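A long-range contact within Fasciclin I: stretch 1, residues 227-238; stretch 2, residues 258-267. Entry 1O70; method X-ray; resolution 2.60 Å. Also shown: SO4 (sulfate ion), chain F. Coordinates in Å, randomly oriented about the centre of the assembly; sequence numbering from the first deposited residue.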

# COMPACT_ATOMS: atom_id res chain seq x y z
N SER A 227 -7.23 -8.15 22.31
CA SER A 227 -6.68 -7.47 21.14
C SER A 227 -5.93 -8.44 20.24
O SER A 227 -6.00 -8.33 19.01
CB SER A 227 -5.76 -6.32 21.56
OG SER A 227 -4.74 -6.76 22.43
N LYS A 228 -5.21 -9.40 20.82
CA LYS A 228 -4.47 -10.36 20.02
C LYS A 228 -5.41 -11.23 19.22
O LYS A 228 -5.19 -11.52 18.05
CB LYS A 228 -3.59 -11.26 20.89
CG LYS A 228 -2.75 -12.23 20.07
CD LYS A 228 -1.36 -12.40 20.67
CE LYS A 228 -1.36 -13.38 21.83
NZ LYS A 228 -1.57 -14.78 21.36
N SER A 229 -6.47 -11.67 19.89
CA SER A 229 -7.47 -12.52 19.27
C SER A 229 -8.11 -11.80 18.09
O SER A 229 -8.38 -12.41 17.05
CB SER A 229 -8.52 -12.89 20.32
OG SER A 229 -9.56 -13.65 19.76
N ILE A 230 -8.35 -10.49 18.24
CA ILE A 230 -8.96 -9.67 17.19
C ILE A 230 -8.03 -9.57 15.98
O ILE A 230 -8.45 -9.76 14.84
CB ILE A 230 -9.27 -8.23 17.68
CG1 ILE A 230 -10.22 -8.27 18.88
CG2 ILE A 230 -9.90 -7.42 16.55
CD1 ILE A 230 -11.63 -8.75 18.55
N LEU A 231 -6.76 -9.27 16.24
CA LEU A 231 -5.78 -9.14 15.18
C LEU A 231 -5.49 -10.46 14.47
O LEU A 231 -5.37 -10.50 13.25
CB LEU A 231 -4.48 -8.56 15.74
CG LEU A 231 -4.31 -7.03 15.74
CD1 LEU A 231 -5.65 -6.32 15.64
CD2 LEU A 231 -3.54 -6.62 16.98
N GLU A 232 -5.37 -11.55 15.23
CA GLU A 232 -5.10 -12.84 14.61
C GLU A 232 -6.18 -13.19 13.60
O GLU A 232 -5.96 -13.98 12.69
CB GLU A 232 -5.01 -13.94 15.66
CG GLU A 232 -3.94 -13.66 16.70
CD GLU A 232 -3.83 -14.77 17.72
OE1 GLU A 232 -4.87 -15.39 18.03
OE2 GLU A 232 -2.71 -14.99 18.24
N ARG A 233 -7.36 -12.59 13.77
CA ARG A 233 -8.46 -12.83 12.86
C ARG A 233 -8.16 -12.12 11.54
O ARG A 233 -8.65 -12.53 10.49
CB ARG A 233 -9.74 -12.28 13.47
CG ARG A 233 -10.96 -12.35 12.56
CD ARG A 233 -12.14 -11.61 13.16
NE ARG A 233 -12.72 -12.30 14.31
CZ ARG A 233 -13.68 -11.79 15.08
NH1 ARG A 233 -14.15 -10.58 14.81
NH2 ARG A 233 -14.16 -12.47 16.11
N HIS A 234 -7.35 -11.07 11.59
CA HIS A 234 -7.00 -10.31 10.39
C HIS A 234 -5.75 -10.82 9.68
O HIS A 234 -5.45 -10.40 8.55
CB HIS A 234 -6.78 -8.83 10.72
CG HIS A 234 -7.98 -8.14 11.26
ND1 HIS A 234 -8.49 -8.40 12.52
CD2 HIS A 234 -8.78 -7.18 10.74
CE1 HIS A 234 -9.54 -7.63 12.74
NE2 HIS A 234 -9.73 -6.88 11.67
N LEU A 235 -5.04 -11.74 10.33
CA LEU A 235 -3.78 -12.26 9.79
C LEU A 235 -3.78 -13.67 9.22
O LEU A 235 -3.91 -14.65 9.95
CB LEU A 235 -2.70 -12.17 10.87
CG LEU A 235 -1.28 -12.54 10.42
CD1 LEU A 235 -0.79 -11.51 9.41
CD2 LEU A 235 -0.35 -12.60 11.63
N ALA A 236 -3.61 -13.75 7.91
CA ALA A 236 -3.57 -15.02 7.20
C ALA A 236 -2.12 -15.46 7.04
O ALA A 236 -1.28 -14.71 6.54
CB ALA A 236 -4.21 -14.88 5.83
N ILE A 237 -1.82 -16.68 7.46
CA ILE A 237 -0.46 -17.21 7.39
C ILE A 237 -0.37 -18.47 6.55
O ILE A 237 -0.98 -19.48 6.88
CB ILE A 237 0.06 -17.53 8.81
CG1 ILE A 237 -0.13 -16.31 9.72
CG2 ILE A 237 1.51 -17.97 8.74
CD1 ILE A 237 0.18 -16.55 11.20
N SER A 238 0.37 -18.40 5.44
CA SER A 238 0.56 -19.57 4.58
C SER A 238 1.90 -19.48 3.86
O SER A 238 2.74 -18.63 4.17
CB SER A 238 -0.59 -19.73 3.58
OG SER A 238 -0.54 -18.81 2.51
N ILE A 258 -11.29 -19.01 1.83
CA ILE A 258 -10.95 -19.50 3.15
C ILE A 258 -9.45 -19.47 3.33
O ILE A 258 -8.71 -20.18 2.65
CB ILE A 258 -11.42 -20.94 3.35
CG1 ILE A 258 -12.87 -21.07 2.90
CG2 ILE A 258 -11.29 -21.33 4.82
CD1 ILE A 258 -13.38 -22.49 2.90
N LEU A 259 -8.99 -18.65 4.27
CA LEU A 259 -7.57 -18.54 4.51
C LEU A 259 -7.22 -18.96 5.93
O LEU A 259 -7.99 -18.71 6.86
CB LEU A 259 -7.10 -17.10 4.27
CG LEU A 259 -7.38 -16.46 2.91
CD1 LEU A 259 -6.78 -15.07 2.92
CD2 LEU A 259 -6.78 -17.29 1.79
N PRO A 260 -6.06 -19.60 6.10
CA PRO A 260 -5.62 -20.05 7.43
C PRO A 260 -5.19 -18.85 8.25
O PRO A 260 -4.46 -18.00 7.75
CB PRO A 260 -4.42 -20.95 7.12
CG PRO A 260 -4.62 -21.36 5.69
CD PRO A 260 -5.17 -20.12 5.05
N THR A 261 -5.64 -18.76 9.50
CA THR A 261 -5.21 -17.66 10.35
C THR A 261 -4.24 -18.32 11.31
O THR A 261 -3.72 -19.40 11.02
CB THR A 261 -6.35 -17.04 11.15
OG1 THR A 261 -6.80 -17.98 12.13
CG2 THR A 261 -7.49 -16.64 10.24
N PHE A 262 -4.00 -17.70 12.46
CA PHE A 262 -3.06 -18.29 13.41
C PHE A 262 -3.56 -19.58 14.06
O PHE A 262 -2.93 -20.63 13.95
CB PHE A 262 -2.70 -17.28 14.50
CG PHE A 262 -1.50 -17.68 15.31
CD1 PHE A 262 -0.25 -17.80 14.71
CD2 PHE A 262 -1.61 -17.92 16.68
CE1 PHE A 262 0.88 -18.14 15.46
CE2 PHE A 262 -0.49 -18.26 17.45
CZ PHE A 262 0.76 -18.37 16.84
N ARG A 263 -4.70 -19.50 14.74
CA ARG A 263 -5.26 -20.65 15.42
C ARG A 263 -6.56 -21.15 14.81
O ARG A 263 -7.18 -22.09 15.31
CB ARG A 263 -5.46 -20.32 16.91
CG ARG A 263 -4.16 -20.00 17.65
CD ARG A 263 -4.40 -19.20 18.92
NE ARG A 263 -3.15 -18.69 19.50
CZ ARG A 263 -3.08 -17.75 20.44
NH1 ARG A 263 -4.19 -17.20 20.92
NH2 ARG A 263 -1.89 -17.36 20.90
N ASP A 264 -6.98 -20.53 13.71
CA ASP A 264 -8.22 -20.94 13.06
C ASP A 264 -8.17 -20.67 11.57
O ASP A 264 -7.21 -21.05 10.89
CB ASP A 264 -9.41 -20.22 13.69
CG ASP A 264 -10.69 -21.01 13.55
OD1 ASP A 264 -11.04 -21.39 12.40
OD2 ASP A 264 -11.35 -21.27 14.58
N SER A 265 -9.22 -20.04 11.05
CA SER A 265 -9.29 -19.71 9.63
C SER A 265 -10.14 -18.46 9.43
O SER A 265 -10.82 -18.00 10.34
CB SER A 265 -9.87 -20.88 8.83
OG SER A 265 -11.22 -21.15 9.18
N LEU A 266 -10.08 -17.90 8.22
CA LEU A 266 -10.84 -16.71 7.88
C LEU A 266 -11.68 -17.02 6.65
O LEU A 266 -11.17 -17.45 5.61
CB LEU A 266 -9.90 -15.54 7.58
CG LEU A 266 -10.56 -14.20 7.21
CD1 LEU A 266 -11.35 -13.67 8.41
CD2 LEU A 266 -9.50 -13.20 6.80
N SER A 267 -12.98 -16.80 6.76
CA SER A 267 -13.87 -17.05 5.64
C SER A 267 -14.46 -15.71 5.22
O SER A 267 -15.21 -15.08 5.97
CB SER A 267 -14.99 -18.01 6.07
OG SER A 267 -15.57 -18.64 4.94
S SO4 F . -13.02 -15.81 15.09
O1 SO4 F . -11.70 -15.75 14.41
O2 SO4 F . -13.53 -17.20 15.06
O3 SO4 F . -12.87 -15.37 16.50
O4 SO4 F . -13.97 -14.92 14.39

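Stretch 1 runs from a helix into a short strand, 235-238; stretch 2 is a hairpin in which strands 258-260 and 265-267 are joined by a turn. The hairpin is closed by the reciprocal pair Leu-259 N to Leu-266 O (2.8 Å) and Leu-266 N to Leu-259 O (2.6 Å), and by Thr-261 N to Asp-264 O (3.1 Å). Strands 235-238 and 258-260 approach to 5.7 Å, but their directions differ by 75°, so regular sheet pairing is not expected. Accordingly, a single hydrogen bond links the stretches: Ile-237 N donates to Pro-260 O at 3.0 Å with an N-H...O angle of 150°. Two CA-H...O contacts supplement it where the backbones converge. Ala-236 CA lies 3.2 Å from the same Pro-260 O (139° at H), and Thr-261 CA lies 3.3 Å from Leu-235 O (143°). The CA atoms of Ala-236 and Thr-261 are accordingly just 4.4 Å apart.

Apolar contacts accompany this crossing. Ala-236 CB meets Leu-259 CD1 at 3.9 Å, while Ile-237 CD1 reaches the edge of the Phe-262 ring, 3.8 Å from its CD1. Leu-266 CD1 also comes within 3.6 Å of Arg-233 O, a van der Waals contact with a backbone carbonyl rather than an apolar pair.

The charged cluster is less conventional. Glu-232 OE1 sits over one face of the Arg-263 guanidinium, 3.5 Å from Arg-263 NH1; because the oxygen is well out of plane, this salt bridge is electrostatic, with no N-H directed at it. Lys-228 NZ also forms a salt bridge with Glu-232 OE2 at 3.3 Å, its hydrogen bond weak. Yet Lys-228 NZ lies 2.6 Å from Arg-263 NH2, a pairing of two donors with like charge that cannot be counted as a hydrogen bond. Arg-233 instead directs its NH2 to sulfate O3 (3.2 Å, 172°).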